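PDB 2R8R: sensor protein from Pseudomonas syringae pv. tomato, which probably acts as a membrane-bound histidine kinase of a two-component system, passing phosphate from ATP to a protein histidine, with this chain as its N-terminal KdpD sensor domain. Local coordinates for residues A26-L31 with E51-G56; Q60-T65 with T71-D76; T65-M70 with N97-R102; S101-T104 with Q108-Q111. All coordinates share one frame; numbering follows the deposited sequence.

Interaction 1 (A26-L31 with E51-G56)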
loop_
_atom_site.group_PDB
_atom_site.type_symbol
_atom_site.label_atom_id
_atom_site.label_comp_id
_atom_site.label_asym_id
_atom_site.label_seq_id
_atom_site.Cartn_x
_atom_site.Cartn_y
_atom_site.Cartn_z
ATOM N N ALA A 26 6.667 10.784 -5.716
ATOM C CA ALA A 26 5.735 11.151 -6.783
ATOM C C ALA A 26 4.840 12.282 -6.296
ATOM O O ALA A 26 4.525 13.216 -7.032
ATOM C CB ALA A 26 4.911 9.956 -7.231
ATOM N N ALA A 27 4.451 12.194 -5.039
ATOM C CA ALA A 27 3.534 13.155 -4.413
ATOM C C ALA A 27 4.164 14.558 -4.247
ATOM O O ALA A 27 3.501 15.571 -4.400
ATOM C CB ALA A 27 3.069 12.602 -3.088
ATOM N N HIS A 28 5.453 14.585 -3.950
ATOM C CA HIS A 28 6.234 15.819 -3.871
ATOM C C HIS A 28 6.380 16.491 -5.222
ATOM O O HIS A 28 6.302 17.725 -5.315
ATOM C CB HIS A 28 7.610 15.544 -3.229
ATOM C CG HIS A 28 7.588 15.614 -1.733
ATOM N ND1 HIS A 28 7.549 16.811 -1.047
ATOM C CD2 HIS A 28 7.539 14.643 -0.789
ATOM C CE1 HIS A 28 7.493 16.577 0.251
ATOM N NE2 HIS A 28 7.497 15.269 0.441
ATOM N N ALA A 29 6.574 15.712 -6.283
ATOM C CA ALA A 29 6.597 16.300 -7.619
ATOM C C ALA A 29 5.273 16.987 -7.866
ATOM O O ALA A 29 5.251 18.127 -8.281
ATOM C CB ALA A 29 6.928 15.272 -8.738
ATOM N N GLN A 30 4.166 16.326 -7.576
ATOM C CA GLN A 30 2.856 16.958 -7.712
ATOM C C GLN A 30 2.693 18.210 -6.839
ATOM O O GLN A 30 2.142 19.217 -7.292
ATOM C CB GLN A 30 1.750 15.957 -7.383
ATOM C CG GLN A 30 1.654 14.748 -8.315
ATOM C CD GLN A 30 1.495 15.100 -9.801
ATOM O OE1 GLN A 30 2.363 14.778 -10.600
ATOM N NE2 GLN A 30 0.389 15.732 -10.164
ATOM N N LEU A 31 3.174 18.162 -5.593
ATOM C CA LEU A 31 3.064 19.311 -4.677
ATOM C C LEU A 31 3.784 20.520 -5.291
ATOM O O LEU A 31 3.257 21.627 -5.326
ATOM C CB LEU A 31 3.614 18.973 -3.293
ATOM C CG LEU A 31 3.396 19.997 -2.154
ATOM C CD1 LEU A 31 1.894 20.101 -1.722
ATOM C CD2 LEU A 31 4.265 19.710 -0.959
ATOM N N GLU A 51 9.677 9.151 6.704
ATOM C CA GLU A 51 9.108 10.088 7.653
ATOM C C GLU A 51 9.418 11.564 7.260
ATOM O O GLU A 51 8.535 12.436 7.340
ATOM C CB GLU A 51 9.560 9.704 9.080
ATOM C CG GLU A 51 8.787 10.377 10.227
ATOM C CD GLU A 51 7.226 10.356 10.115
ATOM O OE1 GLU A 51 6.585 9.297 10.326
ATOM O OE2 GLU A 51 6.627 11.427 9.844
ATOM N N ALA A 52 10.632 11.840 6.769
ATOM C CA ALA A 52 10.966 13.223 6.321
ATOM C C ALA A 52 10.209 13.651 5.046
ATOM O O ALA A 52 9.871 14.821 4.894
ATOM C CB ALA A 52 12.477 13.412 6.148
ATOM N N LEU A 53 9.942 12.727 4.123
ATOM C CA LEU A 53 9.079 13.066 2.985
ATOM C C LEU A 53 7.624 13.331 3.427
ATOM O O LEU A 53 6.983 14.281 2.988
ATOM C CB LEU A 53 9.132 11.978 1.908
ATOM C CG LEU A 53 10.431 11.935 1.095
ATOM C CD1 LEU A 53 10.328 10.845 0.008
ATOM C CD2 LEU A 53 10.741 13.321 0.508
ATOM N N LEU A 54 7.115 12.499 4.316
ATOM C CA LEU A 54 5.766 12.666 4.786
ATOM C C LEU A 54 5.553 14.004 5.510
ATOM O O LEU A 54 4.502 14.625 5.376
ATOM C CB LEU A 54 5.364 11.493 5.668
ATOM C CG LEU A 54 3.947 11.476 6.219
ATOM C CD1 LEU A 54 2.922 11.559 5.072
ATOM C CD2 LEU A 54 3.767 10.225 7.105
ATOM N N ASN A 55 6.538 14.441 6.266
ATOM C CA ASN A 55 6.415 15.676 7.028
ATOM C C ASN A 55 6.441 16.933 6.169
ATOM O O ASN A 55 6.087 17.995 6.655
ATOM C CB ASN A 55 7.478 15.745 8.150
ATOM C CG ASN A 55 7.128 14.818 9.350
ATOM O OD1 ASN A 55 8.039 14.383 10.083
ATOM N ND2 ASN A 55 5.805 14.512 9.553
ATOM N N GLY A 56 6.819 16.816 4.902
ATOM C CA GLY A 56 6.648 17.905 3.946
ATOM C C GLY A 56 5.314 17.969 3.195
ATOM O O GLY A 56 5.139 18.819 2.319
#
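His28, in the C-terminal half of helix 19-32, faces Leu53 near the end of helix 48-54, and their CA atoms, 7.9 Å apart, mark the closest approach of the two backbones. Gly56 lies in a turn that brings its main chain round toward the same histidine. One polar bond dominates the contact: His28 NE2 donates to Leu53 O at 2.8 Å, with an N-H...O angle of 163°. The oxygen lies close to the plane of the imidazole, so the ring meets it edge-on, while the donor stands somewhat out of the carbonyl plane. Gly56 N also donates to Leu53 O, from the opposite face of that plane, so two bonds grip one carbonyl. A histidine suits this place because it offers an N-H at the end of a flat side chain long enough to reach the neighbouring helix's main chain. The remaining contacts are van der Waals packing: Leu53 CD2 lies 3.7 Å from His28 CD2. Leu31 has CG anti to its own N (chi1 -172°), which carries CD2 to within 3.5 Å of Gly56 O. Glycine fits the turn because a CB there would clash with His28 CE1. Helix 19-32 follows a sequence matching a P-loop (Walker A) pattern, consistent with the P-loop NTPase clan, and the contact packs helix 48-54 on it. Leu57 touches both His28 and Leu31, and Leu53 reaches on to Tyr21, Leu24 and Gln25 of helix 19-32, whose other side packs through Ala27 and Gln30 on strands 87-90 and 119-125.

Interaction 2 (Q60-T65 with T71-D76)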
loop_
_atom_site.group_PDB
_atom_site.type_symbol
_atom_site.label_atom_id
_atom_site.label_comp_id
_atom_site.label_asym_id
_atom_site.label_seq_id
_atom_site.Cartn_x
_atom_site.Cartn_y
_atom_site.Cartn_z
ATOM N N GLN A 60 -3.883 14.297 6.739
ATOM C CA GLN A 60 -5.218 14.242 7.329
ATOM C C GLN A 60 -5.199 13.365 8.574
ATOM O O GLN A 60 -4.960 12.188 8.466
ATOM C CB GLN A 60 -6.194 13.697 6.309
ATOM C CG GLN A 60 -7.646 13.658 6.752
ATOM C CD GLN A 60 -8.276 15.032 6.834
ATOM O OE1 GLN A 60 -8.297 15.785 5.848
ATOM N NE2 GLN A 60 -8.799 15.381 8.036
ATOM N N PRO A 61 -5.440 13.928 9.773
ATOM C CA PRO A 61 -5.412 13.035 10.937
ATOM C C PRO A 61 -6.214 11.720 10.771
ATOM O O PRO A 61 -7.320 11.703 10.252
ATOM C CB PRO A 61 -5.975 13.905 12.063
ATOM C CG PRO A 61 -5.526 15.259 11.702
ATOM C CD PRO A 61 -5.678 15.317 10.170
ATOM N N LEU A 62 -5.633 10.623 11.206
ATOM C CA LEU A 62 -6.329 9.345 11.209
ATOM C C LEU A 62 -7.433 9.293 12.273
ATOM O O LEU A 62 -7.422 10.031 13.270
ATOM C CB LEU A 62 -5.330 8.201 11.449
ATOM C CG LEU A 62 -4.192 8.075 10.432
ATOM C CD1 LEU A 62 -3.083 7.156 11.016
ATOM C CD2 LEU A 62 -4.654 7.589 9.019
ATOM N N LEU A 63 -8.377 8.384 12.057
ATOM C CA LEU A 63 -9.334 8.014 13.104
ATOM C C LEU A 63 -8.776 6.875 13.945
ATOM O O LEU A 63 -8.442 5.823 13.423
ATOM C CB LEU A 63 -10.666 7.567 12.486
ATOM C CG LEU A 63 -11.447 8.528 11.577
ATOM C CD1 LEU A 63 -12.535 7.768 10.830
ATOM C CD2 LEU A 63 -12.024 9.681 12.386
ATOM N N ARG A 64 -8.706 7.085 15.253
ATOM C CA ARG A 64 -8.382 6.025 16.200
ATOM C C ARG A 64 -9.617 5.386 16.827
ATOM O O ARG A 64 -10.472 6.090 17.337
ATOM C CB ARG A 64 -7.458 6.575 17.290
ATOM C CG ARG A 64 -6.006 6.539 16.820
ATOM C CD ARG A 64 -5.101 7.585 17.456
ATOM N NE ARG A 64 -3.909 7.718 16.616
ATOM C CZ ARG A 64 -3.799 8.515 15.552
ATOM N NH1 ARG A 64 -4.812 9.305 15.176
ATOM N NH2 ARG A 64 -2.660 8.527 14.866
ATOM N N THR A 65 -9.717 4.055 16.750
ATOM C CA THR A 65 -10.657 3.297 17.561
ATOM C C THR A 65 -9.899 2.356 18.503
ATOM O O THR A 65 -8.685 2.197 18.386
ATOM C CB THR A 65 -11.684 2.512 16.717
ATOM O OG1 THR A 65 -11.023 1.677 15.755
ATOM C CG2 THR A 65 -12.634 3.479 16.021
ATOM N N THR A 71 -5.323 -0.248 19.603
ATOM C CA THR A 71 -5.661 1.027 18.984
ATOM C C THR A 71 -5.513 0.863 17.483
ATOM O O THR A 71 -4.404 0.689 16.991
ATOM C CB THR A 71 -4.738 2.155 19.479
ATOM O OG1 THR A 71 -4.920 2.331 20.889
ATOM C CG2 THR A 71 -5.046 3.475 18.760
ATOM N N LEU A 72 -6.651 0.887 16.786
ATOM C CA LEU A 72 -6.744 0.798 15.335
ATOM C C LEU A 72 -6.822 2.213 14.751
ATOM O O LEU A 72 -7.416 3.073 15.357
ATOM C CB LEU A 72 -7.989 -0.010 14.940
ATOM C CG LEU A 72 -8.067 -1.479 15.415
ATOM C CD1 LEU A 72 -9.215 -2.254 14.766
ATOM C CD2 LEU A 72 -6.736 -2.176 15.152
ATOM N N GLU A 73 -6.165 2.442 13.605
ATOM C CA GLU A 73 -6.142 3.737 12.896
ATOM C C GLU A 73 -6.715 3.527 11.501
ATOM O O GLU A 73 -6.378 2.552 10.834
ATOM C CB GLU A 73 -4.718 4.276 12.750
ATOM C CG GLU A 73 -3.926 4.450 14.038
ATOM C CD GLU A 73 -2.449 4.619 13.764
ATOM O OE1 GLU A 73 -1.909 3.899 12.885
ATOM O OE2 GLU A 73 -1.804 5.495 14.397
ATOM N N GLU A 74 -7.612 4.408 11.076
ATOM C CA GLU A 74 -8.089 4.420 9.708
ATOM C C GLU A 74 -7.992 5.821 9.155
ATOM O O GLU A 74 -8.057 6.804 9.887
ATOM C CB GLU A 74 -9.581 4.043 9.609
ATOM C CG GLU A 74 -9.953 2.600 9.451
ATOM C CD GLU A 74 -9.009 1.799 8.636
ATOM O OE1 GLU A 74 -8.559 2.303 7.588
ATOM O OE2 GLU A 74 -8.748 0.646 9.030
HETATM N N MSE A 75 -7.882 5.872 7.835
HETATM C CA MSE A 75 -8.079 7.054 7.071
HETATM C C MSE A 75 -9.449 7.681 7.406
HETATM O O MSE A 75 -10.489 6.972 7.533
HETATM C CB MSE A 75 -8.027 6.671 5.617
HETATM C CG MSE A 75 -8.171 7.776 4.690
HETATM SE SE MSE A 75 -8.289 7.125 2.866
HETATM C CE MSE A 75 -9.828 6.058 2.996
ATOM N N ASP A 76 -9.422 9.001 7.579
ATOM C CA ASP A 76 -10.620 9.755 7.825
ATOM C C ASP A 76 -11.278 10.118 6.501
ATOM O O ASP A 76 -11.176 11.226 6.021
ATOM C CB ASP A 76 -10.304 10.984 8.652
ATOM C CG ASP A 76 -11.533 11.665 9.169
ATOM O OD1 ASP A 76 -12.661 11.267 8.824
ATOM O OD2 ASP A 76 -11.365 12.598 9.958
HETATM O O HOH W 1 -6.893 10.411 7.254
HETATM O O HOH W 2 -9.168 13.669 10.237
#
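The beta hairpin formed by strands 63-67 and 70-74 is zipped here by two antiparallel hydrogen-bonded pairs. Leu63 N donates to Glu74 O at 2.7 Å, and Glu74 N donates back to Leu63 O at 2.9 Å; Thr65 and Leu72 exchange the equivalent two bonds. Between them sits the non-hydrogen-bonded pair Arg64 and Glu73, whose side chains share one face and run side by side. Arg64 NH2 makes a salt bridge of 3.2 Å to Glu73 OE2, with the guanidinium and carboxylate planes nearly perpendicular (89°) and Glu73 CG lying over the guanidinium face. Long, flexible charged chains suit this exposed face. Leu62 CD1 touches Glu73 CB at 3.7 Å. On the opposite face Glu74 makes a salt bridge through OE1 to Arg106 of helix 106-115 and hydrogen bonds through OE2 to His95 NE2 and Ala98 N. Where the strands end, Asp76 takes the N-cap of helix 77-83 through OD1 and Ala79 N. Its CG points anti to the backbone N (chi1 -169°), placing the carboxylate against Leu63 CD2, with CG 3.8 Å away. Its other oxygen, OD2, accepts from a water at 2.5 Å, which also donates to Pro61 O and accepts from Gln60 NE2.

Interaction 3 (T65-M70 with N97-R102)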
loop_
_atom_site.group_PDB
_atom_site.type_symbol
_atom_site.label_atom_id
_atom_site.label_comp_id
_atom_site.label_asym_id
_atom_site.label_seq_id
_atom_site.Cartn_x
_atom_site.Cartn_y
_atom_site.Cartn_z
ATOM N N THR A 65 -9.717 4.055 16.750
ATOM C CA THR A 65 -10.657 3.297 17.561
ATOM C C THR A 65 -9.899 2.356 18.503
ATOM O O THR A 65 -8.685 2.197 18.386
ATOM C CB THR A 65 -11.684 2.512 16.717
ATOM O OG1 THR A 65 -11.023 1.677 15.755
ATOM C CG2 THR A 65 -12.634 3.479 16.021
ATOM N N GLU A 66 -10.621 1.807 19.476
ATOM C CA GLU A 66 -10.140 0.719 20.326
ATOM C C GLU A 66 -10.910 -0.544 19.961
ATOM O O GLU A 66 -12.135 -0.503 19.825
ATOM C CB GLU A 66 -10.363 1.045 21.806
ATOM C CG GLU A 66 -9.649 2.302 22.282
ATOM C CD GLU A 66 -8.121 2.162 22.251
ATOM O OE1 GLU A 66 -7.592 1.113 22.732
ATOM O OE2 GLU A 66 -7.464 3.117 21.768
ATOM N N TYR A 67 -10.180 -1.642 19.783
ATOM C CA TYR A 67 -10.751 -2.936 19.412
ATOM C C TYR A 67 -9.881 -4.074 19.955
ATOM O O TYR A 67 -8.783 -4.280 19.478
ATOM C CB TYR A 67 -10.861 -3.066 17.891
ATOM C CG TYR A 67 -11.500 -4.368 17.417
ATOM C CD1 TYR A 67 -12.855 -4.630 17.610
ATOM C CD2 TYR A 67 -10.744 -5.331 16.784
ATOM C CE1 TYR A 67 -13.426 -5.847 17.186
ATOM C CE2 TYR A 67 -11.293 -6.532 16.355
ATOM C CZ TYR A 67 -12.623 -6.784 16.551
ATOM O OH TYR A 67 -13.122 -7.972 16.068
ATOM N N ARG A 68 -10.379 -4.796 20.953
ATOM C CA ARG A 68 -9.636 -5.903 21.595
ATOM C C ARG A 68 -8.295 -5.475 22.185
ATOM O O ARG A 68 -7.270 -6.129 21.991
ATOM C CB ARG A 68 -9.500 -7.081 20.624
ATOM C CG ARG A 68 -10.848 -7.520 20.152
ATOM C CD ARG A 68 -10.843 -8.544 19.078
ATOM N NE ARG A 68 -12.148 -9.213 19.093
ATOM C CZ ARG A 68 -12.475 -10.257 18.340
ATOM N NH1 ARG A 68 -13.662 -10.832 18.466
ATOM N NH2 ARG A 68 -11.618 -10.732 17.460
ATOM N N GLY A 69 -8.310 -4.364 22.916
ATOM C CA GLY A 69 -7.082 -3.820 23.496
ATOM C C GLY A 69 -6.260 -2.977 22.542
ATOM O O GLY A 69 -5.490 -2.117 22.981
HETATM N N MSE A 70 -6.444 -3.193 21.235
HETATM C CA MSE A 70 -5.625 -2.567 20.197
HETATM C C MSE A 70 -6.214 -1.223 19.803
HETATM O O MSE A 70 -7.436 -1.076 19.688
HETATM C CB MSE A 70 -5.535 -3.457 18.951
HETATM C CG MSE A 70 -5.253 -4.952 19.192
HETATM SE SE MSE A 70 -5.408 -6.029 17.529
HETATM C CE MSE A 70 -7.335 -6.376 17.509
ATOM N N ASN A 97 -10.576 -2.716 6.602
ATOM C CA ASN A 97 -10.754 -1.614 7.541
ATOM C C ASN A 97 -11.147 -2.062 8.957
ATOM O O ASN A 97 -11.689 -3.122 9.147
ATOM C CB ASN A 97 -11.819 -0.623 7.033
ATOM C CG ASN A 97 -11.409 0.106 5.767
ATOM O OD1 ASN A 97 -10.231 0.207 5.448
ATOM N ND2 ASN A 97 -12.391 0.625 5.042
ATOM N N ALA A 98 -10.879 -1.185 9.914
ATOM C CA ALA A 98 -11.167 -1.343 11.317
ATOM C C ALA A 98 -12.649 -1.512 11.489
ATOM O O ALA A 98 -13.417 -0.853 10.775
ATOM C CB ALA A 98 -10.670 -0.064 12.100
ATOM N N PRO A 99 -13.073 -2.378 12.442
ATOM C CA PRO A 99 -14.510 -2.565 12.674
ATOM C C PRO A 99 -15.262 -1.249 12.898
ATOM O O PRO A 99 -14.739 -0.337 13.526
ATOM C CB PRO A 99 -14.549 -3.454 13.949
ATOM C CG PRO A 99 -13.240 -4.200 13.926
ATOM C CD PRO A 99 -12.260 -3.183 13.387
ATOM N N GLY A 100 -16.488 -1.162 12.377
ATOM C CA GLY A 100 -17.281 0.063 12.488
ATOM C C GLY A 100 -17.079 1.037 11.334
ATOM O O GLY A 100 -17.666 2.121 11.322
ATOM N N SER A 101 -16.243 0.659 10.364
ATOM C CA SER A 101 -15.969 1.502 9.220
ATOM C C SER A 101 -17.131 1.352 8.269
ATOM O O SER A 101 -17.731 0.295 8.176
ATOM C CB SER A 101 -14.671 1.074 8.544
ATOM O OG SER A 101 -13.566 1.332 9.379
ATOM N N ARG A 102 -17.453 2.422 7.563
ATOM C CA ARG A 102 -18.512 2.408 6.570
ATOM C C ARG A 102 -18.342 1.304 5.544
ATOM O O ARG A 102 -19.323 0.683 5.177
ATOM C CB ARG A 102 -18.561 3.751 5.885
ATOM C CG ARG A 102 -19.674 3.940 4.921
ATOM C CD ARG A 102 -19.476 5.296 4.241
ATOM N NE ARG A 102 -20.589 5.577 3.367
ATOM C CZ ARG A 102 -21.724 6.188 3.730
ATOM N NH1 ARG A 102 -22.662 6.395 2.824
ATOM N NH2 ARG A 102 -21.933 6.584 4.983
HETATM O O HOH W 3 -12.595 -0.176 15.410
#
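Tyr67 and Pro99 face each other with their CA atoms 7.7 Å apart, where the end of the beta hairpin meets a loop that runs on toward helix 106-115. Both backbones turn here: Tyr67 to Met70 form the type I' turn that closes the hairpin, and Ala98 to Ser101 form a type II turn. Gly69 and Gly100 take backbone angles, with positive phi, at which a CB would be jammed against the preceding carbonyl, so glycine fits both corners. The main meeting is a CH-pi contact. Pro99 CG stands over the centre of the Tyr67 ring, 3.5 Å from the centroid and only 7° off the ring normal, so a C-H bond of the pyrrolidine can point into the pi cloud. Proline suits the site because its ring is rigid, compact and rich in C-H. The tyrosine offers this face because its CG lies anti to the backbone N (chi1 -178°), which sets the ring across from Pro99. Arg68 CG lies over the opposite face, so the ring is sandwiched, and Tyr67 OH lies over the Arg68 guanidinium at 3.2 Å from its plane. Leu72 touches both Tyr67 and Pro99. Within the type II turn Ser101 OG donates to Ala98 O at 2.6 Å, in plane and on a lone pair. Next to the aromatic contact Thr65 and the loop are joined through water: one molecule lies 2.5 Å from Thr65 OG1 and donates to Pro99 O at 2.9 Å.

Interaction 4 (S101-T104 with Q108-Q111)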
loop_
_atom_site.group_PDB
_atom_site.type_symbol
_atom_site.label_atom_id
_atom_site.label_comp_id
_atom_site.label_asym_id
_atom_site.label_seq_id
_atom_site.Cartn_x
_atom_site.Cartn_y
_atom_site.Cartn_z
ATOM N N SER A 101 -16.243 0.659 10.364
ATOM C CA SER A 101 -15.969 1.502 9.220
ATOM C C SER A 101 -17.131 1.352 8.269
ATOM O O SER A 101 -17.731 0.295 8.176
ATOM C CB SER A 101 -14.671 1.074 8.544
ATOM O OG SER A 101 -13.566 1.332 9.379
ATOM N N ARG A 102 -17.453 2.422 7.563
ATOM C CA ARG A 102 -18.512 2.408 6.570
ATOM C C ARG A 102 -18.342 1.304 5.544
ATOM O O ARG A 102 -19.323 0.683 5.177
ATOM C CB ARG A 102 -18.561 3.751 5.885
ATOM C CG ARG A 102 -19.674 3.940 4.921
ATOM C CD ARG A 102 -19.476 5.296 4.241
ATOM N NE ARG A 102 -20.589 5.577 3.367
ATOM C CZ ARG A 102 -21.724 6.188 3.730
ATOM N NH1 ARG A 102 -22.662 6.395 2.824
ATOM N NH2 ARG A 102 -21.933 6.584 4.983
ATOM N N HIS A 103 -17.113 1.081 5.081
ATOM C CA HIS A 103 -16.791 0.031 4.139
ATOM C C HIS A 103 -15.947 -1.063 4.794
ATOM O O HIS A 103 -15.174 -0.821 5.736
ATOM C CB HIS A 103 -15.977 0.587 2.988
ATOM C CG HIS A 103 -16.617 1.746 2.295
ATOM N ND1 HIS A 103 -15.951 2.925 2.053
ATOM C CD2 HIS A 103 -17.882 1.928 1.860
ATOM C CE1 HIS A 103 -16.763 3.753 1.433
ATOM N NE2 HIS A 103 -17.948 3.180 1.329
ATOM N N THR A 104 -16.106 -2.266 4.271
ATOM C CA THR A 104 -15.303 -3.426 4.640
ATOM C C THR A 104 -13.821 -3.234 4.310
ATOM O O THR A 104 -12.937 -3.543 5.129
ATOM C CB THR A 104 -15.868 -4.675 3.925
ATOM O OG1 THR A 104 -17.225 -4.873 4.366
ATOM C CG2 THR A 104 -15.042 -5.961 4.249
ATOM N N GLN A 108 -12.596 0.151 -1.302
ATOM C CA GLN A 108 -13.889 0.846 -1.414
ATOM C C GLN A 108 -13.828 2.300 -0.994
ATOM O O GLN A 108 -14.495 3.132 -1.585
ATOM C CB GLN A 108 -14.957 0.161 -0.568
ATOM C CG GLN A 108 -15.303 -1.200 -1.009
ATOM C CD GLN A 108 -16.198 -1.896 -0.005
ATOM O OE1 GLN A 108 -15.721 -2.721 0.748
ATOM N NE2 GLN A 108 -17.502 -1.525 0.037
ATOM N N ASP A 109 -13.076 2.598 0.058
ATOM C CA ASP A 109 -12.778 3.968 0.438
ATOM C C ASP A 109 -12.180 4.747 -0.737
ATOM O O ASP A 109 -12.573 5.863 -1.038
ATOM C CB ASP A 109 -11.749 4.018 1.576
ATOM C CG ASP A 109 -12.267 3.467 2.925
ATOM O OD1 ASP A 109 -13.472 3.095 3.070
ATOM O OD2 ASP A 109 -11.424 3.442 3.849
ATOM N N ILE A 110 -11.200 4.127 -1.384
ATOM C CA ILE A 110 -10.561 4.655 -2.562
ATOM C C ILE A 110 -11.531 4.858 -3.719
ATOM O O ILE A 110 -11.506 5.895 -4.369
ATOM C CB ILE A 110 -9.354 3.745 -2.995
ATOM C CG1 ILE A 110 -8.202 3.933 -1.993
ATOM C CG2 ILE A 110 -8.957 4.061 -4.401
ATOM C CD1 ILE A 110 -7.102 2.891 -2.031
ATOM N N GLN A 111 -12.388 3.888 -3.985
ATOM C CA GLN A 111 -13.321 4.046 -5.094
ATOM C C GLN A 111 -14.198 5.261 -4.833
ATOM O O GLN A 111 -14.492 5.986 -5.746
ATOM C CB GLN A 111 -14.198 2.783 -5.350
ATOM C CG GLN A 111 -13.511 1.484 -5.785
ATOM C CD GLN A 111 -12.698 1.615 -7.050
ATOM O OE1 GLN A 111 -13.152 2.194 -8.038
ATOM N NE2 GLN A 111 -11.484 1.050 -7.044
HETATM O O HOH W 4 -14.850 3.076 5.470
HETATM O O HOH W 5 -18.608 -2.812 2.863
#
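His103 and Asp109 are joined by a His-carboxylate hydrogen bond, which leads this contact between the loop after strand 87-90 and the first turns of helix 106-115. His103 ND1 donates to Asp109 OD1 at 2.7 Å with an N-H...O angle of 163°. The carboxylate oxygen lies in the ring plane of the histidine and receives the bond on its anti lone pair, the one turned away from OD2; the ring and carboxylate planes are 49° apart. The pairing suits both residues, the histidine offering an N-H in its ring plane and the aspartate a lone pair to meet it. Asp109 OD1 also accepts from a water at 2.8 Å, and the same water takes the backbone N-H of His103, so the aspartate holds the histidine directly by side chain and through a water at the main chain.

The apolar part is a CH-pi contact: Gln108 CB lies over one face of the imidazole, 4.0 Å from its centroid, while Arg102 CG lies over the opposite face, 4.0 Å above the plane and offset toward the rim. The chain of Gln108 then runs on extended beyond CG, bringing its amide alongside Thr104. There a second water accepts from Thr104 N at 2.9 Å and, at a longer 3.3 Å, from Gln108 NE2; OE1 in turn accepts from Lys105 N.

Asp109 is buried, and His103 ND1, the water and a weak bond from Asn97 ND2 to OD2 would offset its charge in part. ND1 of His103 carries a proton, and its bond, with the carbons over both faces, would set the ring's rotation.

Overall arrangement
From the N terminus, interaction 1 comes first and closes a loop between helix 19-32 and helix 48-54, at one side of the parallel sheet. Its second segment nearly adjoins residues 60-65, where interaction 2 begins; their centres are 20 Å apart. Interaction 2 closes the hairpin, and interaction 3 shares Thr65 with it and crosses it along the chain, tying the hairpin's end to the 97-102 loop. Interaction 4 starts on Ser101 and Arg102, where interaction 3 ends, and fixes that loop to helix 106-115. Met75 packs against Asp109, so 2 and 4 also touch, whereas 1 stays about 14 Å, nearest atoms, from 4.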